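Local coordinates for 6-phosphogluconolactonase (Trypanosoma cruzi, PDB 6VYE), which probably hydrolyses 6-phosphogluconolactone to 6-phosphogluconate, the second step of the oxidative pentose phosphate pathway, at residues M9-K14 and V257-D262; V232-I237 and A266-C271. One frame throughout, in Å; residues are numbered along the deposited sequence.

Interaction 1: M9-K14 and V257-D262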
loop_
_atom_site.group_PDB
_atom_site.type_symbol
_atom_site.label_atom_id
_atom_site.label_comp_id
_atom_site.label_asym_id
_atom_site.label_seq_id
_atom_site.Cartn_x
_atom_site.Cartn_y
_atom_site.Cartn_z
ATOM N N MET A 9 -2.335 -25.576 -0.970
ATOM C CA MET A 9 -1.295 -24.531 -1.068
ATOM C C MET A 9 -1.165 -23.903 0.320
ATOM O O MET A 9 -2.202 -23.692 0.975
ATOM C CB MET A 9 -1.674 -23.432 -2.061
ATOM C CG MET A 9 -2.082 -23.934 -3.420
ATOM S SD MET A 9 -0.676 -24.113 -4.513
ATOM C CE MET A 9 -0.275 -22.395 -4.860
ATOM N N SER A 10 0.067 -23.655 0.755
ATOM C CA SER A 10 0.390 -23.012 2.054
ATOM C C SER A 10 0.762 -21.557 1.775
ATOM O O SER A 10 1.316 -21.279 0.726
ATOM C CB SER A 10 1.473 -23.767 2.774
ATOM O OG SER A 10 0.936 -24.976 3.279
ATOM N N PHE A 11 0.378 -20.657 2.660
ATOM C CA PHE A 11 0.770 -19.230 2.628
ATOM C C PHE A 11 1.454 -18.974 3.959
ATOM O O PHE A 11 0.775 -19.045 4.964
ATOM C CB PHE A 11 -0.462 -18.361 2.394
ATOM C CG PHE A 11 -0.229 -16.878 2.494
ATOM C CD1 PHE A 11 0.778 -16.276 1.760
ATOM C CD2 PHE A 11 -1.040 -16.092 3.293
ATOM C CE1 PHE A 11 0.958 -14.905 1.800
ATOM C CE2 PHE A 11 -0.819 -14.724 3.368
ATOM C CZ PHE A 11 0.157 -14.130 2.595
ATOM N N LYS A 12 2.760 -18.744 3.936
ATOM C CA LYS A 12 3.614 -18.601 5.149
ATOM C C LYS A 12 4.254 -17.214 5.141
ATOM O O LYS A 12 5.456 -17.067 5.052
ATOM C CB LYS A 12 4.619 -19.754 5.213
ATOM C CG LYS A 12 3.984 -21.146 5.146
ATOM C CD LYS A 12 3.453 -21.674 6.473
ATOM C CE LYS A 12 2.265 -22.615 6.356
ATOM N NZ LYS A 12 2.469 -23.855 7.138
ATOM N N PRO A 13 3.480 -16.115 5.275
ATOM C CA PRO A 13 4.100 -14.825 5.539
ATOM C C PRO A 13 4.775 -14.838 6.915
ATOM O O PRO A 13 4.459 -15.681 7.739
ATOM C CB PRO A 13 2.919 -13.864 5.525
ATOM C CG PRO A 13 1.770 -14.722 6.001
ATOM C CD PRO A 13 2.010 -16.049 5.309
ATOM N N LYS A 14 5.724 -13.926 7.097
ATOM C CA LYS A 14 6.323 -13.599 8.405
ATOM C C LYS A 14 5.230 -12.895 9.198
ATOM O O LYS A 14 4.678 -11.892 8.688
ATOM C CB LYS A 14 7.581 -12.756 8.150
ATOM C CG LYS A 14 8.266 -12.181 9.377
ATOM C CD LYS A 14 8.993 -13.239 10.173
ATOM C CE LYS A 14 9.645 -12.689 11.419
ATOM N NZ LYS A 14 9.754 -13.745 12.458
ATOM N N VAL A 257 6.819 -11.287 2.339
ATOM C CA VAL A 257 5.544 -10.781 2.917
ATOM C C VAL A 257 5.643 -10.779 4.432
ATOM O O VAL A 257 5.924 -11.833 4.995
ATOM C CB VAL A 257 4.324 -11.605 2.453
ATOM C CG1 VAL A 257 3.035 -11.113 3.098
ATOM C CG2 VAL A 257 4.191 -11.553 0.951
ATOM N N THR A 258 5.367 -9.633 5.051
ATOM C CA THR A 258 5.302 -9.467 6.529
ATOM C C THR A 258 3.930 -8.932 6.896
ATOM O O THR A 258 3.566 -7.903 6.344
ATOM C CB THR A 258 6.382 -8.521 7.066
ATOM O OG1 THR A 258 7.623 -8.948 6.506
ATOM C CG2 THR A 258 6.511 -8.526 8.575
ATOM N N PHE A 259 3.201 -9.662 7.750
ATOM C CA PHE A 259 1.947 -9.217 8.411
ATOM C C PHE A 259 2.310 -8.772 9.834
ATOM O O PHE A 259 2.936 -9.550 10.599
ATOM C CB PHE A 259 0.888 -10.330 8.435
ATOM C CG PHE A 259 0.195 -10.644 7.130
ATOM C CD1 PHE A 259 -0.929 -11.452 7.124
ATOM C CD2 PHE A 259 0.698 -10.218 5.912
ATOM C CE1 PHE A 259 -1.568 -11.783 5.944
ATOM C CE2 PHE A 259 0.037 -10.520 4.730
ATOM C CZ PHE A 259 -1.100 -11.295 4.745
ATOM N N ILE A 260 2.001 -7.518 10.155
ATOM C CA ILE A 260 2.253 -6.920 11.490
ATOM C C ILE A 260 0.875 -6.711 12.115
ATOM O O ILE A 260 0.057 -5.955 11.561
ATOM C CB ILE A 260 3.125 -5.645 11.359
ATOM C CG1 ILE A 260 4.379 -5.912 10.520
ATOM C CG2 ILE A 260 3.462 -5.041 12.719
ATOM C CD1 ILE A 260 5.308 -4.696 10.400
ATOM N N LEU A 261 0.605 -7.437 13.194
ATOM C CA LEU A 261 -0.737 -7.569 13.813
ATOM C C LEU A 261 -0.707 -7.135 15.286
ATOM O O LEU A 261 0.362 -7.237 15.939
ATOM C CB LEU A 261 -1.140 -9.038 13.708
ATOM C CG LEU A 261 -1.010 -9.657 12.323
ATOM C CD1 LEU A 261 -1.434 -11.115 12.363
ATOM C CD2 LEU A 261 -1.863 -8.894 11.318
ATOM N N ASP A 262 -1.866 -6.741 15.814
ATOM C CA ASP A 262 -2.101 -6.618 17.274
ATOM C C ASP A 262 -2.602 -7.980 17.779
ATOM O O ASP A 262 -2.886 -8.863 16.939
ATOM C CB ASP A 262 -3.020 -5.429 17.594
ATOM C CG ASP A 262 -4.507 -5.655 17.362
ATOM O OD1 ASP A 262 -4.868 -6.463 16.464
ATOM O OD2 ASP A 262 -5.302 -5.020 18.081
#

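Interaction 2: V232-I237 and A266-C271. Unlike the reference sequence in segment 266-271: E267 (reference Gly).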
loop_
_atom_site.group_PDB
_atom_site.type_symbol
_atom_site.label_atom_id
_atom_site.label_comp_id
_atom_site.label_asym_id
_atom_site.label_seq_id
_atom_site.Cartn_x
_atom_site.Cartn_y
_atom_site.Cartn_z
ATOM N N VAL A 232 -11.963 -11.141 8.325
ATOM C CA VAL A 232 -11.299 -10.858 7.010
ATOM C C VAL A 232 -9.836 -11.316 7.049
ATOM O O VAL A 232 -9.354 -11.870 6.043
ATOM C CB VAL A 232 -11.444 -9.402 6.545
ATOM C CG1 VAL A 232 -12.878 -9.112 6.168
ATOM C CG2 VAL A 232 -10.932 -8.398 7.560
ATOM N N LEU A 233 -9.127 -11.162 8.158
ATOM C CA LEU A 233 -7.709 -11.630 8.194
ATOM C C LEU A 233 -7.664 -13.148 8.005
ATOM O O LEU A 233 -6.863 -13.634 7.197
ATOM C CB LEU A 233 -7.043 -11.222 9.498
ATOM C CG LEU A 233 -5.583 -11.655 9.619
ATOM C CD1 LEU A 233 -4.712 -11.010 8.533
ATOM C CD2 LEU A 233 -5.071 -11.347 11.023
ATOM N N ASN A 234 -8.516 -13.872 8.720
ATOM C CA ASN A 234 -8.606 -15.352 8.660
ATOM C C ASN A 234 -8.889 -15.790 7.204
ATOM O O ASN A 234 -8.421 -16.849 6.797
ATOM C CB ASN A 234 -9.616 -15.847 9.708
ATOM C CG ASN A 234 -9.198 -15.596 11.161
ATOM O OD1 ASN A 234 -8.017 -15.420 11.489
ATOM N ND2 ASN A 234 -10.171 -15.557 12.064
ATOM N N GLY A 235 -9.617 -15.005 6.413
ATOM C CA GLY A 235 -9.962 -15.372 5.032
ATOM C C GLY A 235 -8.782 -15.212 4.092
ATOM O O GLY A 235 -8.868 -15.790 3.018
ATOM N N ILE A 236 -7.721 -14.479 4.486
ATOM C CA ILE A 236 -6.430 -14.442 3.730
ATOM C C ILE A 236 -5.582 -15.653 4.146
ATOM O O ILE A 236 -5.002 -16.336 3.254
ATOM C CB ILE A 236 -5.641 -13.130 3.927
ATOM C CG1 ILE A 236 -6.482 -11.884 3.676
ATOM C CG2 ILE A 236 -4.405 -13.119 3.041
ATOM C CD1 ILE A 236 -5.835 -10.629 4.170
ATOM N N ILE A 237 -5.466 -15.871 5.457
ATOM C CA ILE A 237 -4.437 -16.777 6.062
ATOM C C ILE A 237 -4.890 -18.242 5.980
ATOM O O ILE A 237 -4.062 -19.045 5.610
ATOM C CB ILE A 237 -4.112 -16.333 7.506
ATOM C CG1 ILE A 237 -3.237 -15.078 7.488
ATOM C CG2 ILE A 237 -3.439 -17.450 8.294
ATOM C CD1 ILE A 237 -3.039 -14.461 8.850
ATOM N N ALA A 266 -5.179 -11.240 15.988
ATOM C CA ALA A 266 -4.360 -12.466 15.871
ATOM C C ALA A 266 -4.842 -13.596 16.804
ATOM O O ALA A 266 -4.119 -14.605 16.878
ATOM C CB ALA A 266 -2.921 -12.115 16.160
ATOM N N GLU A 267 -6.039 -13.519 17.399
ATOM C CA GLU A 267 -6.516 -14.496 18.432
ATOM C C GLU A 267 -6.649 -15.916 17.851
ATOM O O GLU A 267 -6.386 -16.851 18.594
ATOM C CB GLU A 267 -7.825 -14.050 19.098
ATOM C CG GLU A 267 -7.954 -12.535 19.208
ATOM C CD GLU A 267 -8.780 -11.921 20.332
ATOM O OE1 GLU A 267 -8.484 -12.224 21.512
ATOM O OE2 GLU A 267 -9.688 -11.086 20.019
ATOM N N ASN A 268 -6.971 -16.100 16.568
ATOM C CA ASN A 268 -7.135 -17.456 15.958
ATOM C C ASN A 268 -5.871 -17.927 15.211
ATOM O O ASN A 268 -5.867 -19.082 14.737
ATOM C CB ASN A 268 -8.342 -17.509 15.021
ATOM C CG ASN A 268 -9.654 -17.215 15.723
ATOM O OD1 ASN A 268 -9.928 -17.725 16.813
ATOM N ND2 ASN A 268 -10.486 -16.410 15.089
ATOM N N LEU A 269 -4.837 -17.098 15.081
ATOM C CA LEU A 269 -3.573 -17.496 14.404
ATOM C C LEU A 269 -2.765 -18.400 15.340
ATOM O O LEU A 269 -2.900 -18.240 16.566
ATOM C CB LEU A 269 -2.764 -16.249 14.040
ATOM C CG LEU A 269 -3.019 -15.675 12.650
ATOM C CD1 LEU A 269 -4.508 -15.479 12.392
ATOM C CD2 LEU A 269 -2.261 -14.365 12.478
ATOM N N THR A 270 -1.936 -19.285 14.775
ATOM C CA THR A 270 -0.823 -19.967 15.491
ATOM C C THR A 270 0.466 -19.163 15.238
ATOM O O THR A 270 1.543 -19.783 15.243
ATOM C CB THR A 270 -0.790 -21.466 15.146
ATOM O OG1 THR A 270 -0.847 -21.637 13.730
ATOM C CG2 THR A 270 -1.931 -22.227 15.791
ATOM N N CYS A 271 0.319 -17.836 15.041
ATOM C CA CYS A 271 1.352 -16.751 14.971
ATOM C C CYS A 271 2.678 -17.250 14.385
ATOM O O CYS A 271 3.763 -17.267 14.991
ATOM C CB CYS A 271 1.572 -16.134 16.346
ATOM S SG CYS A 271 0.114 -16.262 17.412
ATOM O OXT CYS A 271 2.665 -17.650 13.228
#

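Interaction 1: M9-K14 and V257-D262
K14 is gripped by two backbone hydrogen bonds that straddle T258. Its N donates to V257 O at 3.0 Å, and its O accepts from F259 N at 2.8 Å, with a C=O...N angle of 174°. The same carbonyl receives a CA-H...O contact from T258 CA at 3.3 Å. K14 and T258 thus form a parallel bridge, their side chains lying side by side on one face of the sheet, with K14 CG against T258 CG2. The lysine chain then bends at chi2 (73°), which turns CD off a straight course. Before the bridge, apolar groups make the contact. P13 CB rests against V257 CG1 at 3.7 Å and also lies over one face of the F259 ring. F11 reaches the strand with CG anti to its backbone N (chi1 173°) and meets F259 tip to tip. The rings form an offset edge-to-face pair, the edge of F11 toward the face of F259, with CE2 of F11 3.7 Å from CZ of F259. P13 CD sits 3.5 Å above the centre of the F11 ring, so the proline lies against both phenylalanines. Farther out, L233 touches F259, and K31 of helix 24-38 packs on T258. Here the chain enters edge strand 14-18 of the mixed, Rossmann-like sheet, parallel to its neighbour 256-262. The chemistry is divided: two directional backbone hydrogen bonds set the register at K14, whereas the approach to it is held by nonpolar packing between aromatic rings, P13 and V257.

Interaction 2: V232-I237 and A266-C271
L269 and I237 carry the close-packed half of this contact, their side chains crossing at about a right angle. I237 CD1 fits against both methyls of the leucine, 3.7 Å from L269 CD2 and 4.0 Å from L269 CD1. An extended chi2 (172°) sets CD1 anti to CA, carrying this methyl out to the leucine. L233 adds a looser touch one helical turn earlier, its CD2 4.4 Å from L269 CD2. L261 of strand 256-262 and I15 of strand 14-18 also touch L269, so the leucine lies between helix and sheet. The other half lies toward solvent. N234 and N268 project toward each other and cross at about a right angle, their amide planes 49° apart. Both amides may be turned over in the model, so the 3.2 Å between N234 ND2 and N268 ND2 leaves their pairing open. Beyond L269 the chain end is poorly ordered. A type I turn from A266 to L269, closed by L269 N to A266 O at 3.2 Å, presents N268 and L269 to the helix. On the helix side, L233 O accepts from both I236 N (3.0 Å) and I237 N. At the C-terminal end of this helix, R248 binds G235 O and R251 binds I236 O; their positive charges would favourably meet the negative end of the helix dipole. The contact thus lays the C-terminal tail over helix 230-237, the connection in the beta-alpha-beta crossover from strand 219-224 to strand 256-262. Its chemistry implies a mixed hold: the apolar part rests on L269 against I237 and, more loosely, L233, while what the two amides add on the solvent side is not settled.

Interactions 1 and 2 lie about 9 Å apart between centres and share one apolar layer between strand 256-262 and helix 230-237. Interaction 1 is partly buried and joins the lead-in and first residue of strand 14-18 to strand 256-262 by backbone hydrogen bonds as well as packing; interaction 2 is a surface contact of helix and tail, built on side chains. They meet directly where F259 CE1 lies 4.0 Å from I237 CG1 and where F11 CE2 comes 3.9 Å from I236 CG2. R251, at the helix end, also touches F11. Between them, the N-terminal and C-terminal stretches of the chain are brought to the same edge of the sheet.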